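Local coordinates for BH0493 protein (Bacillus halodurans C-125, PDB 2QEE) that binds zinc and is a putative amidohydrolase, probably a metal-dependent hydrolytic enzyme, at residues Pro23-His28 against Asn409-Val414; Phe351-Ser356 against Ala403-Arg408; Thr132-Ala137 against Asp164-Ala169; Leu321-Cys326 against Arg341-Met346. All coordinates share one frame; numbering follows the deposited sequence. Where two conformers were deposited one is given.

Contact 1. Residues Pro23-His28 against Asn409-Val414. With ZN (zinc ion), chain T.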
# COMPACT_ATOMS: atom_id res chain seq x y z
N PRO C 23 13.71 -28.41 -4.23
CA PRO C 23 14.72 -27.74 -5.08
C PRO C 23 14.06 -26.62 -5.88
O PRO C 23 12.99 -26.81 -6.49
CB PRO C 23 15.16 -28.84 -6.04
CG PRO C 23 14.72 -30.16 -5.38
CD PRO C 23 13.52 -29.83 -4.58
N VAL C 24 14.74 -25.50 -5.92
CA VAL C 24 14.22 -24.32 -6.56
C VAL C 24 14.62 -24.20 -8.03
O VAL C 24 15.80 -24.38 -8.36
CB VAL C 24 14.74 -23.09 -5.83
CG1 VAL C 24 14.27 -21.81 -6.54
CG2 VAL C 24 14.22 -23.10 -4.35
N THR C 25 13.66 -23.85 -8.86
CA THR C 25 13.97 -23.25 -10.17
C THR C 25 13.95 -21.76 -9.97
O THR C 25 12.90 -21.18 -9.55
CB THR C 25 13.00 -23.65 -11.27
OG1 THR C 25 13.16 -25.07 -11.51
CG2 THR C 25 13.29 -22.90 -12.57
N ASP C 26 15.06 -21.10 -10.30
CA ASP C 26 15.17 -19.64 -10.05
C ASP C 26 15.00 -19.03 -11.43
O ASP C 26 15.93 -19.08 -12.27
CB ASP C 26 16.54 -19.32 -9.45
CG ASP C 26 16.70 -17.87 -9.01
OD1 ASP C 26 15.85 -17.06 -9.46
OD2 ASP C 26 17.63 -17.58 -8.24
N MET C 27 13.82 -18.50 -11.71
CA MET C 27 13.49 -18.27 -13.14
C MET C 27 13.90 -16.94 -13.74
O MET C 27 13.52 -16.65 -14.88
CB MET C 27 12.05 -18.62 -13.53
CG MET C 27 10.92 -18.03 -12.62
SD MET C 27 10.90 -16.23 -12.74
CE MET C 27 10.25 -15.94 -14.41
N HIS C 28 14.64 -16.15 -12.98
CA HIS C 28 15.26 -14.96 -13.55
C HIS C 28 16.46 -14.57 -12.69
O HIS C 28 16.27 -14.18 -11.52
CB HIS C 28 14.29 -13.75 -13.60
CG HIS C 28 14.96 -12.50 -14.07
ND1 HIS C 28 15.54 -12.41 -15.32
CD2 HIS C 28 15.20 -11.31 -13.46
CE1 HIS C 28 16.08 -11.21 -15.47
NE2 HIS C 28 15.91 -10.53 -14.35
N ASN C 409 5.22 -24.57 -11.59
CA ASN C 409 4.39 -23.57 -12.25
C ASN C 409 5.17 -22.88 -13.35
O ASN C 409 4.61 -22.60 -14.41
CB ASN C 409 3.91 -22.46 -11.27
CG ASN C 409 2.80 -22.95 -10.34
OD1 ASN C 409 2.15 -24.00 -10.59
ND2 ASN C 409 2.53 -22.14 -9.25
N PHE C 410 6.47 -22.75 -13.14
CA PHE C 410 7.28 -22.06 -14.15
C PHE C 410 7.40 -23.01 -15.37
O PHE C 410 7.07 -22.63 -16.51
CB PHE C 410 8.67 -21.73 -13.65
CG PHE C 410 9.58 -21.21 -14.73
CD1 PHE C 410 9.38 -19.91 -15.26
CD2 PHE C 410 10.61 -22.00 -15.25
CE1 PHE C 410 10.20 -19.40 -16.29
CE2 PHE C 410 11.47 -21.49 -16.27
CZ PHE C 410 11.26 -20.18 -16.80
N TRP C 411 7.83 -24.24 -15.13
CA TRP C 411 8.07 -25.14 -16.34
C TRP C 411 6.78 -25.41 -17.08
O TRP C 411 6.74 -25.52 -18.31
CB TRP C 411 8.73 -26.43 -15.87
CG TRP C 411 10.10 -26.14 -15.34
CD1 TRP C 411 10.51 -26.21 -14.05
CD2 TRP C 411 11.20 -25.68 -16.11
NE1 TRP C 411 11.85 -25.84 -13.97
CE2 TRP C 411 12.28 -25.49 -15.23
CE3 TRP C 411 11.39 -25.40 -17.49
CZ2 TRP C 411 13.55 -25.06 -15.67
CZ3 TRP C 411 12.68 -24.96 -17.91
CH2 TRP C 411 13.72 -24.81 -17.00
N ARG C 412 5.70 -25.60 -16.33
CA ARG C 412 4.39 -25.81 -16.94
C ARG C 412 4.05 -24.62 -17.84
O ARG C 412 3.61 -24.77 -19.00
CB ARG C 412 3.35 -25.99 -15.83
CG ARG C 412 2.29 -27.04 -16.09
CD ARG C 412 1.66 -27.51 -14.74
NE ARG C 412 0.21 -27.75 -14.87
CZ ARG C 412 -0.71 -26.79 -14.99
NH1 ARG C 412 -0.37 -25.50 -15.03
NH2 ARG C 412 -1.99 -27.13 -15.09
N PHE C 413 4.27 -23.40 -17.33
CA PHE C 413 3.86 -22.22 -18.09
C PHE C 413 4.69 -22.02 -19.38
O PHE C 413 4.15 -21.61 -20.43
CB PHE C 413 3.96 -20.97 -17.23
CG PHE C 413 3.33 -19.74 -17.88
CD1 PHE C 413 1.93 -19.64 -17.92
CD2 PHE C 413 4.12 -18.69 -18.38
CE1 PHE C 413 1.28 -18.50 -18.51
CE2 PHE C 413 3.50 -17.59 -18.96
CZ PHE C 413 2.09 -17.49 -19.04
N VAL C 414 5.99 -22.27 -19.30
CA VAL C 414 6.86 -22.00 -20.47
C VAL C 414 6.79 -23.20 -21.42
O VAL C 414 7.42 -23.18 -22.47
CB VAL C 414 8.31 -21.71 -20.07
CG1 VAL C 414 8.38 -20.43 -19.12
CG2 VAL C 414 8.98 -22.91 -19.38
ZN ZN T . 17.11 -8.88 -13.46
O HOH W 1 16.33 -7.27 -13.67

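Contact 2. Residues Phe351-Ser356 against Ala403-Arg408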
# COMPACT_ATOMS: atom_id res chain seq x y z
N PHE C 351 0.71 -18.90 -9.14
CA PHE C 351 1.70 -17.89 -9.47
C PHE C 351 3.07 -18.36 -9.08
O PHE C 351 3.21 -19.42 -8.46
CB PHE C 351 1.36 -16.58 -8.70
CG PHE C 351 1.51 -16.66 -7.16
CD1 PHE C 351 2.55 -15.99 -6.57
CD2 PHE C 351 0.54 -17.30 -6.36
CE1 PHE C 351 2.73 -16.01 -5.15
CE2 PHE C 351 0.68 -17.34 -4.96
CZ PHE C 351 1.78 -16.70 -4.36
N ILE C 352 4.09 -17.57 -9.41
CA ILE C 352 5.47 -17.87 -9.04
C ILE C 352 5.89 -16.82 -8.00
O ILE C 352 6.11 -15.62 -8.32
CB ILE C 352 6.41 -17.83 -10.29
CG1 ILE C 352 5.94 -18.88 -11.34
CG2 ILE C 352 7.90 -17.96 -9.89
CD1 ILE C 352 6.58 -18.59 -12.73
N PRO C 353 5.96 -17.23 -6.74
CA PRO C 353 6.22 -16.19 -5.68
C PRO C 353 7.56 -15.47 -5.75
O PRO C 353 7.64 -14.30 -5.34
CB PRO C 353 6.14 -16.97 -4.35
CG PRO C 353 6.27 -18.44 -4.75
CD PRO C 353 5.65 -18.56 -6.16
N GLN C 354 8.64 -16.09 -6.23
CA GLN C 354 9.91 -15.40 -6.10
C GLN C 354 10.91 -15.82 -7.19
O GLN C 354 10.79 -16.94 -7.75
CB GLN C 354 10.52 -15.62 -4.73
CG GLN C 354 11.80 -14.84 -4.43
CD GLN C 354 11.56 -13.32 -4.50
OE1 GLN C 354 11.19 -12.80 -5.57
NE2 GLN C 354 11.80 -12.60 -3.38
N HIS C 355 11.85 -14.92 -7.44
CA HIS C 355 13.07 -15.19 -8.21
C HIS C 355 14.17 -14.42 -7.48
O HIS C 355 13.85 -13.51 -6.72
CB HIS C 355 12.95 -14.74 -9.67
CG HIS C 355 12.80 -13.25 -9.87
ND1 HIS C 355 11.61 -12.59 -9.62
CD2 HIS C 355 13.68 -12.31 -10.29
CE1 HIS C 355 11.76 -11.30 -9.89
NE2 HIS C 355 13.00 -11.10 -10.30
N SER C 356 15.44 -14.72 -7.75
CA SER C 356 16.51 -14.03 -7.02
C SER C 356 17.01 -12.78 -7.70
O SER C 356 17.49 -11.84 -7.03
CB SER C 356 17.71 -14.95 -6.76
OG SER C 356 18.44 -15.21 -7.97
N ALA C 403 6.11 -27.64 -4.53
CA ALA C 403 6.80 -27.90 -5.81
C ALA C 403 6.20 -27.01 -6.91
O ALA C 403 6.95 -26.53 -7.78
CB ALA C 403 6.70 -29.40 -6.16
N ASP C 404 4.88 -26.79 -6.91
CA ASP C 404 4.26 -25.91 -7.88
C ASP C 404 4.83 -24.51 -7.77
O ASP C 404 5.29 -23.92 -8.76
CB ASP C 404 2.73 -25.87 -7.67
CG ASP C 404 2.03 -27.11 -8.24
OD1 ASP C 404 2.61 -27.79 -9.13
OD2 ASP C 404 0.89 -27.41 -7.81
N LEU C 405 4.86 -24.00 -6.55
CA LEU C 405 5.27 -22.61 -6.34
C LEU C 405 6.75 -22.39 -6.68
O LEU C 405 7.07 -21.36 -7.26
CB LEU C 405 5.06 -22.19 -4.88
CG LEU C 405 3.55 -22.15 -4.49
CD1 LEU C 405 3.47 -22.06 -2.98
CD2 LEU C 405 2.87 -20.89 -5.15
N PHE C 406 7.63 -23.34 -6.31
CA PHE C 406 9.09 -23.11 -6.47
C PHE C 406 9.68 -23.63 -7.78
O PHE C 406 10.85 -23.32 -8.10
CB PHE C 406 9.92 -23.61 -5.28
CG PHE C 406 9.71 -22.77 -4.03
CD1 PHE C 406 10.50 -21.64 -3.78
CD2 PHE C 406 8.74 -23.13 -3.10
CE1 PHE C 406 10.29 -20.85 -2.65
CE2 PHE C 406 8.53 -22.35 -1.98
CZ PHE C 406 9.33 -21.23 -1.73
N SER C 407 8.86 -24.40 -8.53
CA SER C 407 9.39 -25.04 -9.75
C SER C 407 8.40 -25.34 -10.84
O SER C 407 8.52 -24.86 -12.00
CB SER C 407 10.15 -26.33 -9.38
OG SER C 407 10.72 -26.88 -10.56
N ARG C 408 7.39 -26.13 -10.53
CA ARG C 408 6.52 -26.66 -11.58
C ARG C 408 5.67 -25.63 -12.30
O ARG C 408 5.42 -25.78 -13.47
CB ARG C 408 5.60 -27.77 -11.07
CG ARG C 408 6.35 -28.87 -10.38
CD ARG C 408 5.40 -30.00 -9.89
NE ARG C 408 6.18 -31.01 -9.17
CZ ARG C 408 5.69 -31.93 -8.34
NH1 ARG C 408 4.39 -31.98 -8.05
NH2 ARG C 408 6.53 -32.78 -7.76
O HOH W 2 9.00 -19.08 -6.71

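Contact 3. Residues Thr132-Ala137 against Asp164-Ala169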
# COMPACT_ATOMS: atom_id res chain seq x y z
N THR C 132 29.06 -25.77 -4.71
CA THR C 132 28.80 -25.43 -3.33
C THR C 132 27.52 -24.60 -3.19
O THR C 132 26.64 -24.93 -2.38
CB THR C 132 29.97 -24.66 -2.73
OG1 THR C 132 31.17 -25.46 -2.82
CG2 THR C 132 29.70 -24.37 -1.26
N VAL C 133 27.45 -23.51 -3.97
CA VAL C 133 26.36 -22.55 -3.78
C VAL C 133 25.01 -23.13 -4.16
O VAL C 133 24.04 -22.94 -3.42
CB VAL C 133 26.65 -21.19 -4.51
CG1 VAL C 133 25.36 -20.29 -4.59
CG2 VAL C 133 27.71 -20.49 -3.79
N LEU C 134 24.91 -23.88 -5.26
CA LEU C 134 23.62 -24.43 -5.65
C LEU C 134 23.13 -25.48 -4.64
O LEU C 134 21.91 -25.64 -4.43
CB LEU C 134 23.69 -25.07 -7.05
CG LEU C 134 23.98 -24.09 -8.20
CD1 LEU C 134 23.80 -24.82 -9.57
CD2 LEU C 134 23.06 -22.92 -8.14
N GLN C 135 24.08 -26.20 -4.05
CA GLN C 135 23.75 -27.18 -3.02
C GLN C 135 23.20 -26.48 -1.76
O GLN C 135 22.10 -26.81 -1.25
CB GLN C 135 24.98 -28.03 -2.70
CG GLN C 135 24.67 -29.18 -1.80
CD GLN C 135 24.51 -28.75 -0.36
OE1 GLN C 135 25.34 -28.01 0.18
NE2 GLN C 135 23.47 -29.28 0.30
N LEU C 136 23.97 -25.53 -1.26
CA LEU C 136 23.59 -24.73 -0.07
C LEU C 136 22.27 -24.00 -0.22
O LEU C 136 21.45 -23.98 0.73
CB LEU C 136 24.66 -23.71 0.30
CG LEU C 136 25.90 -24.26 0.97
CD1 LEU C 136 26.96 -23.16 1.00
CD2 LEU C 136 25.55 -24.77 2.37
N ALA C 137 22.04 -23.41 -1.40
CA ALA C 137 20.79 -22.70 -1.67
C ALA C 137 19.69 -23.67 -2.15
O ALA C 137 18.56 -23.25 -2.39
CB ALA C 137 21.02 -21.56 -2.72
N ASP C 164 25.91 -25.61 -18.89
CA ASP C 164 25.56 -26.93 -18.34
C ASP C 164 24.07 -27.05 -18.05
O ASP C 164 23.35 -26.05 -18.16
CB ASP C 164 26.47 -27.39 -17.21
CG ASP C 164 26.17 -26.76 -15.90
OD1 ASP C 164 25.08 -26.95 -15.32
OD2 ASP C 164 27.11 -26.12 -15.42
N SER C 165 23.63 -28.27 -17.73
CA SER C 165 22.22 -28.66 -17.80
C SER C 165 21.43 -27.92 -16.72
O SER C 165 20.20 -27.88 -16.78
CB SER C 165 22.10 -30.18 -17.52
OG SER C 165 22.78 -30.50 -16.33
N ARG C 166 22.15 -27.37 -15.76
CA ARG C 166 21.54 -26.65 -14.58
C ARG C 166 21.18 -25.21 -14.92
O ARG C 166 20.42 -24.56 -14.18
CB ARG C 166 22.48 -26.63 -13.40
CG ARG C 166 22.81 -28.00 -12.85
CD ARG C 166 23.93 -27.95 -11.82
NE ARG C 166 25.15 -27.41 -12.37
CZ ARG C 166 26.29 -27.27 -11.69
NH1 ARG C 166 26.38 -27.62 -10.40
NH2 ARG C 166 27.34 -26.76 -12.31
N PHE C 167 21.70 -24.73 -16.06
CA PHE C 167 21.57 -23.31 -16.47
C PHE C 167 20.79 -23.22 -17.75
O PHE C 167 21.05 -23.95 -18.74
CB PHE C 167 22.95 -22.64 -16.65
CG PHE C 167 23.68 -22.45 -15.37
CD1 PHE C 167 23.71 -21.17 -14.77
CD2 PHE C 167 24.36 -23.49 -14.76
CE1 PHE C 167 24.36 -20.94 -13.58
CE2 PHE C 167 25.07 -23.30 -13.57
CZ PHE C 167 25.04 -22.03 -12.93
N HIS C 168 19.80 -22.35 -17.75
CA HIS C 168 18.91 -22.24 -18.86
C HIS C 168 18.98 -20.83 -19.42
O HIS C 168 19.16 -19.87 -18.70
CB HIS C 168 17.46 -22.58 -18.49
CG HIS C 168 17.34 -23.90 -17.77
ND1 HIS C 168 17.02 -25.07 -18.43
CD2 HIS C 168 17.55 -24.23 -16.48
CE1 HIS C 168 17.00 -26.07 -17.55
NE2 HIS C 168 17.33 -25.59 -16.36
N ALA C 169 18.84 -20.72 -20.73
CA ALA C 169 18.92 -19.40 -21.40
C ALA C 169 17.61 -18.64 -21.37
O ALA C 169 16.52 -19.21 -21.48
CB ALA C 169 19.35 -19.57 -22.90

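Contact 4. Residues Leu321-Cys326 against Arg341-Met346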
# COMPACT_ATOMS: atom_id res chain seq x y z
N LEU C 321 -1.43 -14.91 -18.49
CA LEU C 321 -0.52 -14.13 -17.65
C LEU C 321 -0.03 -15.01 -16.51
O LEU C 321 -0.87 -15.62 -15.79
CB LEU C 321 -1.26 -12.92 -17.03
CG LEU C 321 -0.43 -12.06 -16.09
CD1 LEU C 321 0.86 -11.52 -16.75
CD2 LEU C 321 -1.33 -10.93 -15.56
N MET C 322 1.28 -15.04 -16.32
CA MET C 322 1.86 -15.69 -15.13
C MET C 322 2.64 -14.56 -14.49
O MET C 322 3.53 -13.99 -15.09
CB MET C 322 2.81 -16.84 -15.48
CG MET C 322 3.55 -17.46 -14.29
SD MET C 322 2.35 -18.02 -13.04
CE MET C 322 1.66 -19.43 -13.87
N ILE C 323 2.28 -14.20 -13.26
CA ILE C 323 3.09 -13.18 -12.54
C ILE C 323 4.17 -13.84 -11.72
O ILE C 323 4.00 -14.98 -11.20
CB ILE C 323 2.19 -12.25 -11.66
CG1 ILE C 323 1.61 -13.00 -10.49
CG2 ILE C 323 1.11 -11.59 -12.57
CD1 ILE C 323 0.58 -12.07 -9.72
N PHE C 324 5.32 -13.18 -11.58
CA PHE C 324 6.46 -13.80 -10.91
C PHE C 324 7.20 -12.80 -10.05
O PHE C 324 7.36 -11.61 -10.49
CB PHE C 324 7.42 -14.48 -11.89
CG PHE C 324 8.21 -13.52 -12.75
CD1 PHE C 324 9.52 -13.12 -12.39
CD2 PHE C 324 7.65 -13.03 -13.94
CE1 PHE C 324 10.27 -12.26 -13.22
CE2 PHE C 324 8.40 -12.16 -14.80
CZ PHE C 324 9.73 -11.78 -14.39
N GLY C 325 7.56 -13.23 -8.85
CA GLY C 325 8.66 -12.65 -8.08
C GLY C 325 8.35 -11.28 -7.48
O GLY C 325 7.33 -10.63 -7.74
N CYS C 326 9.29 -10.86 -6.66
CA CYS C 326 9.25 -9.57 -6.04
C CYS C 326 10.52 -8.91 -6.44
O CYS C 326 11.55 -9.14 -5.85
CB CYS C 326 9.20 -9.78 -4.52
SG CYS C 326 7.80 -10.78 -3.95
N ARG C 341 1.00 -12.58 0.26
CA ARG C 341 -0.32 -12.77 0.84
C ARG C 341 -1.42 -12.36 -0.14
O ARG C 341 -2.40 -13.09 -0.31
CB ARG C 341 -0.42 -11.99 2.18
CG ARG C 341 0.44 -12.68 3.26
CD ARG C 341 0.48 -11.94 4.56
NE ARG C 341 1.32 -12.72 5.51
CZ ARG C 341 0.84 -13.74 6.25
NH1 ARG C 341 -0.48 -14.08 6.21
NH2 ARG C 341 1.66 -14.41 7.03
N MET C 342 -1.30 -11.19 -0.76
CA MET C 342 -2.29 -10.73 -1.74
C MET C 342 -2.40 -11.74 -2.89
O MET C 342 -3.50 -12.12 -3.29
CB MET C 342 -1.96 -9.33 -2.33
CG MET C 342 -2.08 -8.19 -1.28
SD MET C 342 -1.91 -6.60 -2.12
CE MET C 342 -0.17 -6.53 -2.60
N ARG C 343 -1.24 -12.20 -3.33
CA ARG C 343 -1.20 -13.15 -4.44
C ARG C 343 -1.90 -14.47 -4.05
O ARG C 343 -2.72 -14.98 -4.80
CB ARG C 343 0.24 -13.40 -4.85
CG ARG C 343 0.81 -12.18 -5.59
CD ARG C 343 2.30 -12.31 -5.72
NE ARG C 343 2.79 -11.29 -6.64
CZ ARG C 343 4.04 -11.33 -7.12
NH1 ARG C 343 4.87 -12.28 -6.73
NH2 ARG C 343 4.46 -10.44 -8.05
N MET C 344 -1.58 -15.03 -2.90
CA MET C 344 -2.14 -16.31 -2.52
C MET C 344 -3.62 -16.12 -2.26
O MET C 344 -4.40 -17.00 -2.55
CB MET C 344 -1.45 -16.86 -1.30
CG MET C 344 -1.81 -18.41 -1.11
SD MET C 344 -0.68 -19.22 0.01
CE MET C 344 0.78 -19.35 -1.05
N GLU C 345 -4.00 -15.02 -1.63
CA GLU C 345 -5.47 -14.83 -1.33
C GLU C 345 -6.33 -14.80 -2.60
O GLU C 345 -7.44 -15.31 -2.60
CB GLU C 345 -5.70 -13.55 -0.45
CG GLU C 345 -5.13 -13.88 0.99
CD GLU C 345 -4.95 -12.68 1.91
OE1 GLU C 345 -5.42 -11.53 1.60
OE2 GLU C 345 -4.32 -12.95 2.98
N MET C 346 -5.81 -14.22 -3.70
CA MET C 346 -6.60 -14.06 -4.92
C MET C 346 -6.30 -15.06 -6.02
O MET C 346 -7.05 -15.14 -7.01
CB MET C 346 -6.39 -12.64 -5.51
CG MET C 346 -7.31 -11.63 -4.84
SD MET C 346 -7.14 -9.99 -5.54
CE MET C 346 -5.71 -9.52 -4.57

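Contact 1. Residues Pro23-His28 against Asn409-Val414
Met27 carries CG between its backbone N and carbonyl carbon (chi1 49°) and bends again at the next two torsions; its CB already points at the Phe410 ring, and this curl folds CG and CE back over the same ring. The Phe410 ring comes to meet it because its CG is anti to the backbone N (chi1 171°). Met27 CB sits 3.5 Å from the centroid of the Phe410 ring, 16° off the normal, a close CH-pi contact; Met27 SD stands obliquely at 5.4 Å from that centroid, a looser Met-aromatic contact. On the opposite face of the ring lies Val414 CG2, one helical turn on. The polar half of the contact belongs to Thr25: Trp411 NE1 donates to Thr25 OG1 over 2.9 Å, nearly in the indole plane, while Thr25 CG2 reaches Phe410 CD2 at 3.9 Å. Thr25 OG1 also bonds to Ser407 OG, so this buried hydroxyl has two partners. Next to Met27, His28 turns its ring away from the helix, and His28 NE2 binds zinc at 2.2 Å; His30 and Asp357 bind the same ion. The contact thus backs the strand that leads into the metal site. Strand 24-26 pairs with strand 139-143 at the edge of a parallel sheet, helix 363-388 touches Val24 and Asp26, and helix 395-414 packs against Thr25 and Met27.

Contact 2. Residues Phe351-Ser356 against Ala403-Arg408
Apolar contact between the segments centres on Leu405, whose CD2 methyl is shared by two residues of 351-356. It lies over one face of the Phe351 ring, displaced toward the rim, with Leu405 CD2 4.2 Å from Phe351 CE2. The same methyl is 3.8 Å from Pro353 CD, and the Pro353 and Leu405 side chains cross at about a right angle. Pro353 CD also makes a van der Waals contact with Leu405 O at 3.3 Å. The Phe351 ring gets there although its CB leaves the backbone away from the helix: CG stands between the backbone N and the carbonyl carbon (chi1 67°), which swings the ring back. Polar contact runs through a water that bridges the backbones, accepting from Gln354 N at 3.0 Å and donating to Leu405 O at 3.0 Å. This carbonyl belongs to a wider pi-type turn (404-408), in which Arg408 N bonds to Ala403 O. Within the loop, His355 N donates to Gln354 OE1 at 2.9 Å, and that oxygen also accepts from Cys326 N. The loop runs between helices 333-347 and 363-388, just ahead of the zinc ligand Asp357: Arg343 touches Phe351, Ile375 touches Pro353, and Ile352 also touches Asn409 and Phe410 of helix 395-414.

Contact 3. Residues Thr132-Ala137 against Asp164-Ala169
An Asx turn within a type I beta turn, Asp164 to Phe167, leads into strand 167-168 of the parallel sheet, and helix 126-136 rests on it through Leu134. Leu134 and Arg166 cross at a slant. Leu134 CD1 is the methyl that does the touching: it lies over one face of the Arg166 guanidinium, 3.9 Å from Arg166 CD and equally close to NH1. It also comes obliquely to the Phe167 ring, with Leu134 CD1 4.5 Å from Phe167 CE2. The arginine bends at chi3 (-60°), which turns its flat end back onto Asp164 in a side-on grip by NE and NH2, both bonds close to the guanidinium plane. Its third nitrogen, NH1, forms a salt bridge with Asp131 on helix 126-136, so the charged group also ties the turn to that helix. With two carboxylates holding it, the guanidinium should have little freedom to rotate and would offer Leu134 a fixed surface. Leu134 further touches Val139 and Val142 of the central strand. Arg166 NH2 meets Asp164 OD2 at 3.2 Å from above the carboxylate plane, whereas Asp164 OD1 takes Arg166 N and Arg166 NE, each at 3.0 Å, from opposite faces of that plane.

Contact 4. Residues Leu321-Cys326 against Arg341-Met346
Gly325 O receives two nitrogens of the Arg343 guanidinium: NH2 at 2.9 Å, with an N-H...O angle of 141°, and NH1 more weakly at 3.1 Å. The carbonyl oxygen therefore sits in the fork between the two terminal nitrogens, near the edge of the group, and neither bond is straight. Arg343 reaches this far from helix 333-347 because its chain is extended from CG to NE (chi2 167°, chi3 170°). Ile323 lies along the way, its CD1 3.9 Å from Arg343 NE and its CG1 4.2 Å above the guanidinium plane, offset toward the rim. The Ile323 and Arg343 side chains run at a slant to each other, while Cys326 SG lies 4.3 Å from Arg343 NH1. Strand 321-323 belongs to the mixed sheet, and Ile323 and Gly325 are also backbone-bonded to Ile352. Phe351 and Val312 touch the arginine side chain from the loop and from helix 308-317. Across the subunit boundary, Glu345 OE1 accepts from Glu334 N of the second subunit. The chemistry is that of a buried arginine that donates to a neutral backbone carbonyl: its positive charge would be expected to polarise the Gly325 peptide, and the forked bond, one arm of it weak, probably restrains the segment after strand 321-323.

How the contacts relate
Along the chain, contact 3 closes first, contact 4 follows and contact 2 comes last, all within the span that contact 1 brackets between its N-terminal strand and C-terminal helix. Contacts 1 and 2 share helix 395-414, with centres 6 Å apart. Centre to centre, contact 4 lies about 10 Å from contact 2, joined through Ile352 and Gln354 to Gly325 and Cys326, and about 14 Å from contact 1, where Met27 meets Phe324. Contact 3, its centre about 25 Å from that of contact 4, reaches the same parallel sheet as contact 1 and touches it through Trp411 and His168. The C-terminal helix thus links both sheets around the zinc site, while contacts 1, 2 and 4 also touch the second subunit; contact 3 does not.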